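PDB 3BDV: Alpha/beta hydrolase from Pectobacterium atrosepticum SCRI1043, which probably acts as a hydrolase of the alpha/beta-hydrolase fold and binds calcium in the crystal. Local coordinates for residues 46-51 / 59-64; 63-68 / 85-90; 67-72 / 94-99; 75-80 / 181-186; 89-92 / 98-101. One frame throughout, in Å; residues are numbered along the deposited sequence.

Contact 1: residues 46-51 / 59-64; sequences QRIRQR and DRWVLA. With CA (calcium ion), chain C.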
# COMPACT_ATOMS: atom_id res chain seq x y z
N GLN A 46 11.25 3.50 -2.39
CA GLN A 46 11.40 2.58 -3.51
C GLN A 46 10.06 2.32 -4.17
O GLN A 46 9.02 2.63 -3.62
CB GLN A 46 12.01 1.28 -3.03
CG GLN A 46 13.47 1.40 -2.52
CD GLN A 46 14.40 2.08 -3.52
OE1 GLN A 46 14.65 1.57 -4.61
NE2 GLN A 46 14.90 3.25 -3.15
N ARG A 47 10.11 1.74 -5.37
CA ARG A 47 8.91 1.52 -6.17
C ARG A 47 9.13 0.35 -7.10
O ARG A 47 10.21 0.20 -7.70
CB ARG A 47 8.56 2.80 -6.92
CG ARG A 47 7.35 2.69 -7.80
CD ARG A 47 6.98 4.05 -8.30
NE ARG A 47 5.98 3.93 -9.35
CZ ARG A 47 5.11 4.88 -9.67
NH1 ARG A 47 5.17 6.06 -9.10
NH2 ARG A 47 4.23 4.67 -10.62
N ILE A 48 8.12 -0.51 -7.23
CA ILE A 48 8.32 -1.71 -8.05
C ILE A 48 8.22 -1.28 -9.50
O ILE A 48 7.54 -0.32 -9.82
CB ILE A 48 7.31 -2.88 -7.74
CG1 ILE A 48 5.87 -2.45 -8.02
CG2 ILE A 48 7.46 -3.42 -6.29
CD1 ILE A 48 4.98 -3.64 -8.41
N ARG A 49 8.90 -2.02 -10.36
CA ARG A 49 8.84 -1.84 -11.79
C ARG A 49 8.53 -3.17 -12.49
O ARG A 49 8.94 -4.21 -12.04
CB ARG A 49 10.20 -1.37 -12.29
CG ARG A 49 10.77 -0.21 -11.57
CD ARG A 49 9.96 1.06 -11.72
NE ARG A 49 10.54 2.09 -10.87
CZ ARG A 49 9.97 3.26 -10.62
NH1 ARG A 49 8.85 3.62 -11.19
NH2 ARG A 49 10.57 4.12 -9.82
N GLN A 50 7.88 -3.10 -13.64
CA GLN A 50 7.80 -4.27 -14.52
C GLN A 50 7.55 -3.88 -15.96
O GLN A 50 7.21 -2.72 -16.26
CB GLN A 50 6.72 -5.27 -14.03
CG GLN A 50 5.41 -4.64 -13.75
CD GLN A 50 4.36 -5.59 -13.12
OE1 GLN A 50 4.47 -6.80 -13.21
NE2 GLN A 50 3.33 -5.01 -12.54
N ARG A 51 7.68 -4.87 -16.85
CA ARG A 51 7.58 -4.65 -18.27
C ARG A 51 6.15 -4.42 -18.72
O ARG A 51 5.92 -3.63 -19.62
CB ARG A 51 8.17 -5.85 -19.03
CG ARG A 51 9.66 -6.03 -18.82
CD ARG A 51 10.28 -7.04 -19.81
NE ARG A 51 10.33 -6.52 -21.19
CZ ARG A 51 9.79 -7.11 -22.26
NH1 ARG A 51 9.13 -8.26 -22.17
NH2 ARG A 51 9.91 -6.55 -23.45
N ASP A 59 1.08 -13.30 -10.19
CA ASP A 59 2.45 -13.83 -10.12
C ASP A 59 3.47 -12.80 -10.62
O ASP A 59 4.52 -12.64 -10.04
CB ASP A 59 2.58 -15.10 -10.92
CG ASP A 59 1.90 -16.30 -10.26
OD1 ASP A 59 1.76 -16.34 -9.04
OD2 ASP A 59 1.49 -17.21 -11.00
N ARG A 60 3.13 -12.03 -11.65
CA ARG A 60 4.07 -10.99 -12.10
C ARG A 60 4.27 -9.91 -11.07
O ARG A 60 5.37 -9.45 -10.85
CB ARG A 60 3.61 -10.37 -13.41
CG ARG A 60 3.95 -11.30 -14.58
CD ARG A 60 3.95 -10.59 -15.90
NE ARG A 60 2.61 -10.23 -16.31
CZ ARG A 60 2.00 -10.67 -17.41
NH1 ARG A 60 2.59 -11.52 -18.24
NH2 ARG A 60 0.77 -10.26 -17.68
N TRP A 61 3.19 -9.47 -10.45
CA TRP A 61 3.28 -8.49 -9.36
C TRP A 61 4.11 -9.05 -8.21
O TRP A 61 4.96 -8.35 -7.67
CB TRP A 61 1.91 -8.09 -8.84
CG TRP A 61 1.39 -6.78 -9.33
CD1 TRP A 61 1.30 -5.61 -8.62
CD2 TRP A 61 0.89 -6.50 -10.64
NE1 TRP A 61 0.78 -4.62 -9.42
CE2 TRP A 61 0.48 -5.15 -10.65
CE3 TRP A 61 0.70 -7.27 -11.79
CZ2 TRP A 61 -0.07 -4.53 -11.80
CZ3 TRP A 61 0.17 -6.67 -12.91
CH2 TRP A 61 -0.23 -5.32 -12.91
N VAL A 62 3.88 -10.31 -7.85
CA VAL A 62 4.60 -10.97 -6.76
C VAL A 62 6.11 -11.08 -7.08
O VAL A 62 6.97 -10.81 -6.25
CB VAL A 62 4.06 -12.39 -6.52
CG1 VAL A 62 5.09 -13.25 -5.71
CG2 VAL A 62 2.65 -12.35 -5.89
N LEU A 63 6.40 -11.46 -8.30
CA LEU A 63 7.77 -11.53 -8.76
C LEU A 63 8.41 -10.11 -8.69
O LEU A 63 9.54 -9.96 -8.23
CB LEU A 63 7.76 -12.14 -10.16
CG LEU A 63 9.02 -12.63 -10.85
CD1 LEU A 63 9.98 -13.22 -9.86
CD2 LEU A 63 8.60 -13.62 -11.88
N ALA A 64 7.68 -9.06 -9.08
CA ALA A 64 8.21 -7.70 -8.99
C ALA A 64 8.49 -7.24 -7.55
O ALA A 64 9.50 -6.57 -7.29
CB ALA A 64 7.31 -6.68 -9.69
CA CA C . 12.54 -0.50 -7.75
O HOH W 1 12.86 1.39 -6.36
O HOH W 2 10.55 -4.70 -8.87
O HOH W 3 6.95 -8.84 -12.98
O HOH W 4 13.15 -1.79 -9.52
O HOH W 5 14.81 -1.17 -7.14
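Gln50 lays its amide nitrogen over the indole of Trp61: NE2 stands 3.2 Å above the ring plane, over the ring centre, and comes to 3.4 Å from CE2 of Trp61. The amide and ring planes are 79° apart, so the amide is nearly upright on the face rather than stacked flat, consistent with an N-H pointing at the ring. Its CG sits between the backbone N and the carbonyl carbon (chi1 50°), and the chain runs extended from there, carrying the amide across to the helix. At the other end of the amide a water bridges the segments, donating to Gln50 OE1 and to the carbonyl O of Arg60.

Beside this polar group the contact is largely apolar. Ile48 CD1 lies 4.0 Å from Ala64 CB and meets Trp61 CD1 obliquely at 4.2 Å, while the methyl of Ala64 also rests 3.8 Å from the carbonyl O of Arg49. A second water donates to Ala64 O at 2.7 Å and accepts a weak bond from Arg49 N.

Further out, Trp61 NE1 donates to the carbonyl of Pro24, which helps fix the indole that Gln50 covers, and Arg67 NH2 holds the carbonyl of Arg49. Upstream, Arg47 O binds the calcium ion at 2.4 Å, with Glu68 of helix 58-70 as a further ligand. The arrangement joins the end of edge strand 46-47 and its following loop to helix 58-70, one of the helices packed on the parallel sheet of an alpha/beta-hydrolase fold.

Contact 2: residues 63-68 / 85-90; sequences LAIRRE and ALAACH. With CA (calcium ion), chain C.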
# COMPACT_ATOMS: atom_id res chain seq x y z
N LEU A 63 6.40 -11.46 -8.30
CA LEU A 63 7.77 -11.53 -8.76
C LEU A 63 8.41 -10.11 -8.69
O LEU A 63 9.54 -9.96 -8.23
CB LEU A 63 7.76 -12.14 -10.16
CG LEU A 63 9.02 -12.63 -10.85
CD1 LEU A 63 9.98 -13.22 -9.86
CD2 LEU A 63 8.60 -13.62 -11.88
N ALA A 64 7.68 -9.06 -9.08
CA ALA A 64 8.21 -7.70 -8.99
C ALA A 64 8.49 -7.24 -7.55
O ALA A 64 9.50 -6.57 -7.29
CB ALA A 64 7.31 -6.68 -9.69
N ILE A 65 7.60 -7.59 -6.62
CA ILE A 65 7.79 -7.22 -5.23
C ILE A 65 9.00 -8.00 -4.67
O ILE A 65 9.85 -7.42 -4.00
CB ILE A 65 6.52 -7.49 -4.35
CG1 ILE A 65 5.33 -6.62 -4.78
CG2 ILE A 65 6.87 -7.24 -2.85
CD1 ILE A 65 3.96 -7.13 -4.21
N ARG A 66 9.03 -9.30 -4.90
CA ARG A 66 10.18 -10.14 -4.51
C ARG A 66 11.51 -9.54 -5.02
O ARG A 66 12.46 -9.38 -4.25
CB ARG A 66 10.04 -11.58 -5.04
CG ARG A 66 9.14 -12.53 -4.23
CD ARG A 66 9.67 -13.98 -4.24
NE ARG A 66 8.89 -14.92 -5.04
CZ ARG A 66 7.70 -15.44 -4.68
NH1 ARG A 66 7.10 -15.08 -3.55
NH2 ARG A 66 7.08 -16.30 -5.48
N ARG A 67 11.58 -9.19 -6.31
CA ARG A 67 12.80 -8.57 -6.87
C ARG A 67 13.19 -7.40 -6.02
O ARG A 67 14.33 -7.26 -5.60
CB ARG A 67 12.61 -8.04 -8.29
CG ARG A 67 12.46 -9.13 -9.33
CD ARG A 67 12.64 -8.59 -10.76
NE ARG A 67 11.59 -7.65 -11.21
CZ ARG A 67 10.43 -8.00 -11.77
NH1 ARG A 67 10.09 -9.27 -11.92
NH2 ARG A 67 9.58 -7.06 -12.18
N GLU A 68 12.20 -6.56 -5.75
CA GLU A 68 12.41 -5.35 -5.01
C GLU A 68 12.96 -5.62 -3.61
O GLU A 68 13.83 -4.89 -3.12
CB GLU A 68 11.09 -4.62 -4.90
CG GLU A 68 11.22 -3.19 -4.52
CD GLU A 68 11.70 -2.31 -5.63
OE1 GLU A 68 11.60 -2.66 -6.83
OE2 GLU A 68 12.25 -1.26 -5.33
N ALA A 85 -2.27 -3.68 -3.79
CA ALA A 85 -2.49 -3.99 -2.41
C ALA A 85 -2.79 -5.47 -2.24
O ALA A 85 -2.37 -6.09 -1.27
CB ALA A 85 -3.65 -3.14 -1.84
N LEU A 86 -3.58 -6.02 -3.16
CA LEU A 86 -3.75 -7.49 -3.16
C LEU A 86 -2.43 -8.20 -3.27
O LEU A 86 -2.19 -9.20 -2.57
CB LEU A 86 -4.71 -7.97 -4.22
CG LEU A 86 -6.13 -7.42 -4.02
CD1 LEU A 86 -7.09 -7.96 -5.09
CD2 LEU A 86 -6.66 -7.66 -2.61
N ALA A 87 -1.56 -7.76 -4.17
CA ALA A 87 -0.27 -8.43 -4.28
C ALA A 87 0.53 -8.35 -3.00
O ALA A 87 1.16 -9.33 -2.60
CB ALA A 87 0.54 -7.83 -5.45
N ALA A 88 0.49 -7.20 -2.32
CA ALA A 88 1.19 -6.98 -1.06
C ALA A 88 0.64 -7.99 -0.06
O ALA A 88 1.40 -8.65 0.65
CB ALA A 88 1.00 -5.54 -0.53
N CYS A 89 -0.68 -8.13 -0.03
CA CYS A 89 -1.32 -9.07 0.87
C CYS A 89 -0.85 -10.50 0.58
O CYS A 89 -0.50 -11.22 1.48
CB CYS A 89 -2.82 -8.94 0.73
SG CYS A 89 -3.78 -10.10 1.64
N HIS A 90 -0.85 -10.88 -0.68
CA HIS A 90 -0.54 -12.23 -1.04
C HIS A 90 0.92 -12.56 -0.67
O HIS A 90 1.23 -13.61 -0.13
CB HIS A 90 -0.80 -12.42 -2.54
CG HIS A 90 -0.43 -13.78 -3.05
ND1 HIS A 90 -1.31 -14.85 -3.04
CD2 HIS A 90 0.71 -14.25 -3.62
CE1 HIS A 90 -0.73 -15.90 -3.59
NE2 HIS A 90 0.50 -15.56 -3.94
CA CA C . 12.54 -0.50 -7.75
O HOH W 4 13.15 -1.79 -9.52
O HOH W 5 14.81 -1.17 -7.14
O HOH W 1 12.86 1.39 -6.36
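A single methyl group makes almost the whole of this helix-helix contact: Ile65 CD1 reaches across to Ala87 CB at 3.7 Å, and the two segments bury only 80 Å² between them. The same methyl lies 4.0 Å from Ala88 N, so it rests against the backbone of helix 83-93 as well as on the small side chain there. Reach explains this economy. Ile65 places CG1 beside its backbone N and anti to the carbonyl carbon (chi1 -64°), and chi2 of 164° then stretches CD1 outward to the facing helix, whose alanine offers no bulk of its own. The nearest CA atoms, those of Ile65 and Ala88, are nevertheless 7.8 Å apart.

Around this point Trp61 and Leu58 of helix 58-70 also touch Ala87, and Ile65 packs on Val23 of strand 19-23, so the methyl lies among apolar neighbours.

One turn after Ile65, Glu68 serves a different purpose. Its chain bends at chi2 (75°) and offers both carboxylate oxygens to the calcium ion, OE1 at 2.5 Å and OE2 at 2.6 Å, a bidentate grip that Arg47 O and three waters complete. No hydrogen bond or charge pair links the two segments. Their attachment is therefore dispersive and hydrophobic, while Glu68, on a neighbouring part of the same helix, holds the metal.

Contact 3: residues 67-72 / 94-99; sequences RELSVC and QGQEGI. With CA (calcium ion), chain C.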
# COMPACT_ATOMS: atom_id res chain seq x y z
N ARG A 67 11.58 -9.19 -6.31
CA ARG A 67 12.80 -8.57 -6.87
C ARG A 67 13.19 -7.40 -6.02
O ARG A 67 14.33 -7.26 -5.60
CB ARG A 67 12.61 -8.04 -8.29
CG ARG A 67 12.46 -9.13 -9.33
CD ARG A 67 12.64 -8.59 -10.76
NE ARG A 67 11.59 -7.65 -11.21
CZ ARG A 67 10.43 -8.00 -11.77
NH1 ARG A 67 10.09 -9.27 -11.92
NH2 ARG A 67 9.58 -7.06 -12.18
N GLU A 68 12.20 -6.56 -5.75
CA GLU A 68 12.41 -5.35 -5.01
C GLU A 68 12.96 -5.62 -3.61
O GLU A 68 13.83 -4.89 -3.12
CB GLU A 68 11.09 -4.62 -4.90
CG GLU A 68 11.22 -3.19 -4.52
CD GLU A 68 11.70 -2.31 -5.63
OE1 GLU A 68 11.60 -2.66 -6.83
OE2 GLU A 68 12.25 -1.26 -5.33
N LEU A 69 12.41 -6.64 -2.95
CA LEU A 69 12.80 -6.95 -1.56
C LEU A 69 14.20 -7.53 -1.47
O LEU A 69 14.90 -7.30 -0.49
CB LEU A 69 11.80 -7.93 -0.92
CG LEU A 69 10.39 -7.34 -0.69
CD1 LEU A 69 9.52 -8.39 -0.05
CD2 LEU A 69 10.39 -6.08 0.14
N SER A 70 14.59 -8.26 -2.51
CA SER A 70 15.87 -8.97 -2.52
C SER A 70 17.02 -8.01 -2.30
O SER A 70 18.04 -8.39 -1.75
CB SER A 70 16.09 -9.68 -3.86
OG SER A 70 16.27 -8.74 -4.93
N VAL A 71 16.87 -6.77 -2.78
CA VAL A 71 17.94 -5.76 -2.65
C VAL A 71 17.73 -4.74 -1.53
O VAL A 71 18.57 -3.85 -1.33
CB VAL A 71 18.14 -5.03 -3.95
CG1 VAL A 71 18.48 -6.05 -5.04
CG2 VAL A 71 16.89 -4.22 -4.31
N CYS A 72 16.65 -4.86 -0.78
CA CYS A 72 16.44 -3.99 0.37
C CYS A 72 17.34 -4.36 1.56
O CYS A 72 17.50 -5.54 1.90
CB CYS A 72 14.99 -4.05 0.82
SG CYS A 72 13.89 -3.22 -0.33
N GLN A 94 2.08 -15.55 1.84
CA GLN A 94 2.88 -16.68 1.38
C GLN A 94 4.16 -16.77 2.16
O GLN A 94 4.94 -17.70 1.93
CB GLN A 94 3.13 -16.55 -0.12
CG GLN A 94 1.87 -16.54 -0.95
CD GLN A 94 0.97 -17.71 -0.65
OE1 GLN A 94 -0.24 -17.57 -0.42
NE2 GLN A 94 1.56 -18.87 -0.65
N GLY A 95 4.39 -15.86 3.11
CA GLY A 95 5.49 -16.01 4.11
C GLY A 95 6.80 -15.28 3.85
O GLY A 95 7.81 -15.56 4.50
N GLN A 96 6.78 -14.34 2.91
CA GLN A 96 7.91 -13.44 2.62
C GLN A 96 8.49 -12.74 3.85
O GLN A 96 7.76 -12.09 4.60
CB GLN A 96 7.41 -12.35 1.67
CG GLN A 96 8.48 -11.39 1.24
CD GLN A 96 9.54 -12.09 0.43
OE1 GLN A 96 10.72 -12.01 0.74
NE2 GLN A 96 9.10 -12.81 -0.59
N GLU A 97 9.81 -12.86 4.03
CA GLU A 97 10.52 -12.22 5.14
C GLU A 97 10.86 -10.77 4.81
O GLU A 97 10.85 -10.38 3.63
CB GLU A 97 11.83 -12.98 5.44
CG GLU A 97 11.66 -14.33 6.14
CD GLU A 97 12.42 -14.40 7.46
OE1 GLU A 97 13.67 -14.50 7.45
OE2 GLU A 97 11.77 -14.35 8.52
N GLY A 98 11.18 -10.00 5.84
CA GLY A 98 11.74 -8.67 5.73
C GLY A 98 10.71 -7.58 5.56
O GLY A 98 11.02 -6.50 5.07
N ILE A 99 9.46 -7.89 5.92
CA ILE A 99 8.37 -6.92 5.92
C ILE A 99 7.88 -6.48 7.33
O ILE A 99 7.33 -7.27 8.07
CB ILE A 99 7.17 -7.43 5.03
CG1 ILE A 99 7.69 -7.73 3.60
CG2 ILE A 99 6.01 -6.42 5.05
CD1 ILE A 99 6.76 -8.64 2.69
CA CA C . 12.54 -0.50 -7.75
O HOH W 4 13.15 -1.79 -9.52
O HOH W 5 14.81 -1.17 -7.14
O HOH W 1 12.86 1.39 -6.36
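Leu69 and Gln96 run antiparallel alongside one another, so that CD1 of Leu69 lies against the aliphatic part of Gln96 and meets its CG at 3.4 Å. The contact therefore rests on the methylene of the glutamine, with CD following at 3.7 Å from the same leucine methyl. Gln96 makes this possible by a bend: CG lies anti to the backbone N (chi1 -178°), and chi2 of 64° then turns the chain, exposing the flank of CG to the leucine. Leu69 approaches with CG beside its own backbone N and the remainder extended, which takes CD1 directly to the loop.

The methyl has a second neighbour. Ile99 CD1 stands 3.9 Å from Leu69 CD1, a methyl-to-methyl approach, and the leucine thus links the middle of the loop to the first residue of the following strand. The closest approaches are carbon to carbon, and no hydrogen bond crosses between the segments.

Each backbone turns near the contact. In segment 94-99, Gly95 has positive phi and closes the preceding helix in a Schellman motif, after which Gln96 is presented to Leu69. On the other side, Ser70 OG donates a short bond to Arg67 O at 2.5 Å, tilted 20° from the carbonyl plane, near the end of helix 58-70. Leu69 also packs on Val76 of strand 76-81, Gln96 and Ile99 touch Val91 of helix 83-93, and Gly98 is hydrogen-bonded by its backbone to Val76. The C-terminal end of helix 58-70 is thereby set against the link from helix 83-93 into strand 99-105.

Contact 4: residues 75-80 / 181-186; sequences PVILIG and AEFSEI. With EDO (1,2-ethanediol), chain G.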
# COMPACT_ATOMS: atom_id res chain seq x y z
N PRO A 75 14.11 -3.38 6.91
CA PRO A 75 12.74 -3.87 6.84
C PRO A 75 11.89 -2.90 6.02
O PRO A 75 12.11 -1.68 6.09
CB PRO A 75 12.30 -3.86 8.29
CG PRO A 75 13.55 -3.86 9.07
CD PRO A 75 14.48 -3.03 8.28
N VAL A 76 10.90 -3.45 5.30
CA VAL A 76 10.14 -2.72 4.33
C VAL A 76 8.70 -2.53 4.81
O VAL A 76 8.15 -3.39 5.49
CB VAL A 76 10.15 -3.45 2.98
CG1 VAL A 76 9.03 -3.00 2.12
CG2 VAL A 76 11.48 -3.24 2.29
N ILE A 77 8.12 -1.40 4.45
CA ILE A 77 6.66 -1.25 4.48
C ILE A 77 6.16 -1.24 3.06
O ILE A 77 6.57 -0.39 2.27
CB ILE A 77 6.22 0.05 5.21
CG1 ILE A 77 6.65 -0.01 6.68
CG2 ILE A 77 4.71 0.21 5.09
CD1 ILE A 77 6.44 1.27 7.49
N LEU A 78 5.32 -2.21 2.71
CA LEU A 78 4.72 -2.25 1.35
C LEU A 78 3.53 -1.30 1.32
O LEU A 78 2.67 -1.38 2.16
CB LEU A 78 4.24 -3.65 1.01
CG LEU A 78 5.34 -4.72 0.87
CD1 LEU A 78 4.69 -6.06 0.55
CD2 LEU A 78 6.40 -4.31 -0.16
N ILE A 79 3.50 -0.39 0.35
CA ILE A 79 2.39 0.61 0.29
C ILE A 79 1.71 0.33 -1.06
O ILE A 79 2.20 0.69 -2.16
CB ILE A 79 2.90 2.05 0.39
CG1 ILE A 79 3.67 2.33 1.69
CG2 ILE A 79 1.73 3.05 0.20
CD1 ILE A 79 4.39 3.68 1.75
N GLY A 80 0.59 -0.38 -0.98
CA GLY A 80 -0.10 -0.86 -2.16
C GLY A 80 -1.37 -0.11 -2.54
O GLY A 80 -2.08 0.36 -1.68
N ALA A 181 3.02 7.97 8.78
CA ALA A 181 3.99 8.37 9.76
C ALA A 181 3.67 7.78 11.13
O ALA A 181 4.53 7.18 11.78
CB ALA A 181 4.04 9.95 9.80
N GLU A 182 2.42 7.90 11.54
CA GLU A 182 1.92 7.39 12.81
C GLU A 182 2.17 5.91 12.97
O GLU A 182 2.66 5.45 14.01
CB GLU A 182 0.43 7.70 12.93
CG GLU A 182 0.15 9.22 13.02
CD GLU A 182 -1.29 9.61 12.90
OE1 GLU A 182 -2.11 8.70 12.77
OE2 GLU A 182 -1.59 10.82 12.91
N PHE A 183 1.79 5.18 11.92
CA PHE A 183 1.90 3.70 11.83
C PHE A 183 3.32 3.24 11.78
O PHE A 183 3.70 2.32 12.51
CB PHE A 183 1.14 3.31 10.55
CG PHE A 183 1.24 1.86 10.14
CD1 PHE A 183 0.65 0.87 10.91
CD2 PHE A 183 1.82 1.50 8.94
CE1 PHE A 183 0.67 -0.45 10.48
CE2 PHE A 183 1.87 0.19 8.51
CZ PHE A 183 1.32 -0.78 9.24
N SER A 184 4.11 3.82 10.90
CA SER A 184 5.48 3.42 10.74
C SER A 184 6.35 3.71 11.93
O SER A 184 7.21 2.92 12.23
CB SER A 184 6.10 4.00 9.45
OG SER A 184 6.18 5.43 9.49
N GLU A 185 6.12 4.81 12.66
CA GLU A 185 7.00 5.08 13.81
C GLU A 185 7.01 3.93 14.81
O GLU A 185 8.06 3.62 15.38
CB GLU A 185 6.63 6.39 14.49
CG GLU A 185 7.03 7.57 13.67
CD GLU A 185 6.52 8.87 14.22
OE1 GLU A 185 5.62 8.83 15.06
OE2 GLU A 185 7.03 9.94 13.80
N ILE A 186 5.86 3.28 15.00
CA ILE A 186 5.77 2.16 15.96
C ILE A 186 6.43 0.92 15.40
O ILE A 186 6.62 -0.03 16.12
CB ILE A 186 4.33 1.88 16.47
CG1 ILE A 186 3.35 1.60 15.36
CG2 ILE A 186 3.81 3.09 17.28
CD1 ILE A 186 2.06 0.97 15.84
C1 EDO G . 5.37 -3.00 16.77
O1 EDO G . 6.83 -3.06 16.76
C2 EDO G . 4.84 -2.78 18.19
O2 EDO G . 5.39 -1.55 18.70
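With CG1 beside the backbone N (chi1 -63°) and CD1 extended beyond it (chi2 173°), Ile77 sends its long branch straight from the strand to the helix, where CD1 meets Ser184 CB at 3.4 Å. That is closer than carbons usually pack, so the fit is tight at this point. The second branch goes elsewhere: CG2 lies anti to the backbone N and reaches the rim of the Phe183 ring, near the ring plane, 4.4 Å from CE2. One isoleucine thus touches two successive helix residues, its delta methyl on the serine and its gamma methyl at the edge of the phenyl group.

Ser184 shows Ile77 its carbon and not its oxygen. OG is placed between the backbone N and the carbonyl carbon (chi1 65°), from where it is hydrogen-bonded to Leu180 O, one turn earlier in the same helix. This bond satisfies the buried hydroxyl and makes the serine an apolar partner toward the strand. No hydrogen bond joins the two segments, which cover 106 Å² in all.

Outward from the pair, Val14 of helix 4-15 packs on Ser184, Pro127 touches Phe183, and Ile77 is also in contact with Met20 of the adjacent strand 19-23. The C-terminal helix 174-185 is thus laid on a central strand of the parallel sheet. The end of strand 76-81 opens a Gly-X-Ser-X-Gly sequence (Gly80, Ser82, Gly84) resembling a nucleophile elbow, consistent with the alpha/beta-hydrolase fold.

Contact 5: residues 89-92 / 98-101; sequences CHVV and GIAG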
# COMPACT_ATOMS: atom_id res chain seq x y z
N CYS A 89 -0.68 -8.13 -0.03
CA CYS A 89 -1.32 -9.07 0.87
C CYS A 89 -0.85 -10.50 0.58
O CYS A 89 -0.50 -11.22 1.48
CB CYS A 89 -2.82 -8.94 0.73
SG CYS A 89 -3.78 -10.10 1.64
N HIS A 90 -0.85 -10.88 -0.68
CA HIS A 90 -0.54 -12.23 -1.04
C HIS A 90 0.92 -12.56 -0.67
O HIS A 90 1.23 -13.61 -0.13
CB HIS A 90 -0.80 -12.42 -2.54
CG HIS A 90 -0.43 -13.78 -3.05
ND1 HIS A 90 -1.31 -14.85 -3.04
CD2 HIS A 90 0.71 -14.25 -3.62
CE1 HIS A 90 -0.73 -15.90 -3.59
NE2 HIS A 90 0.50 -15.56 -3.94
N VAL A 91 1.82 -11.63 -0.92
CA VAL A 91 3.24 -11.88 -0.61
C VAL A 91 3.46 -12.11 0.88
O VAL A 91 4.16 -13.03 1.26
CB VAL A 91 4.14 -10.75 -1.12
CG1 VAL A 91 5.49 -10.76 -0.43
CG2 VAL A 91 4.28 -10.86 -2.60
N VAL A 92 2.82 -11.32 1.72
CA VAL A 92 2.88 -11.50 3.18
C VAL A 92 2.27 -12.85 3.57
O VAL A 92 2.88 -13.62 4.35
CB VAL A 92 2.17 -10.34 3.92
CG1 VAL A 92 2.06 -10.67 5.42
CG2 VAL A 92 2.94 -9.03 3.73
N GLY A 98 11.18 -10.00 5.84
CA GLY A 98 11.74 -8.67 5.73
C GLY A 98 10.71 -7.58 5.56
O GLY A 98 11.02 -6.50 5.07
N ILE A 99 9.46 -7.89 5.92
CA ILE A 99 8.37 -6.92 5.92
C ILE A 99 7.88 -6.48 7.33
O ILE A 99 7.33 -7.27 8.07
CB ILE A 99 7.17 -7.43 5.03
CG1 ILE A 99 7.69 -7.73 3.60
CG2 ILE A 99 6.01 -6.42 5.05
CD1 ILE A 99 6.76 -8.64 2.69
N ALA A 100 8.01 -5.18 7.61
CA ALA A 100 7.65 -4.59 8.92
C ALA A 100 6.16 -4.36 9.01
O ALA A 100 5.57 -4.50 10.09
CB ALA A 100 8.39 -3.26 9.12
N GLY A 101 5.54 -4.00 7.88
CA GLY A 101 4.12 -3.63 7.85
C GLY A 101 3.64 -3.45 6.43
O GLY A 101 4.45 -3.40 5.48
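Ile99 inserts its delta methyl between two consecutive valines of helix 83-93, with CD1 at 4.0 Å from Val91 CG1 and at the same 4.0 Å from Val92 CG2. Its CG1 lies beside the backbone N with CD1 extended beyond (chi2 162°), which carries the methyl to the valines. Different branches of the valines do the touching, although the two share nearly one conformation. Both have CG1 anti to the backbone N (chi1 161° in Val91 and 171° in Val92) and CG2 beside it. Because the helix turns between them, Val91 must offer the branch beside its carbonyl carbon and Val92 the one beside its backbone N to reach the same point. The approaches differ accordingly: Val91 and Ile99 cross at about a right angle, whereas Val92 meets the isoleucine at a slant.

Helix 83-93 and strand 99-105 are successive elements of a beta-alpha-beta unit that begins with strand 76-81, and here the returning strand packs against the end of the helix it follows. The nearest CA atoms, of Val92 and Ile99, are 7.7 Å apart, a spacing bridged by side chains. Backbone hydrogen bonds of Gly98 and Ala100 to Val76, and of Gly101 to Leu78, set the strand beside its parallel neighbour, which fixes the backbone from which the Ile99 side chain projects toward the helix.

Beyond the valines, Val62 of helix 58-70 touches Val91 and Ser125 touches Val92.

In the fold
Contacts 2, 4 and 5 are buried and carried by carbon contacts, as is contact 3 at the surface; contact 1 is partly buried and the most polar. Helix 58-70 serves contacts 1, 2 and 3 in succession, and its Glu68 joins Arg47 at the calcium ion. Helix 83-93 is shared by contacts 2 and 5, while Ile99 belongs to both 3 and 5. Contact 4 alone uses the C-terminal helix; its centre is about 19 Å from that of contact 1, and the two do not touch. Strands 76-81 and 99-105, adjacent in the sheet, tie contact 4 to contacts 3 and 5 through backbone bonds at Val76. Bridging waters appear in contact 1, near the edge strand.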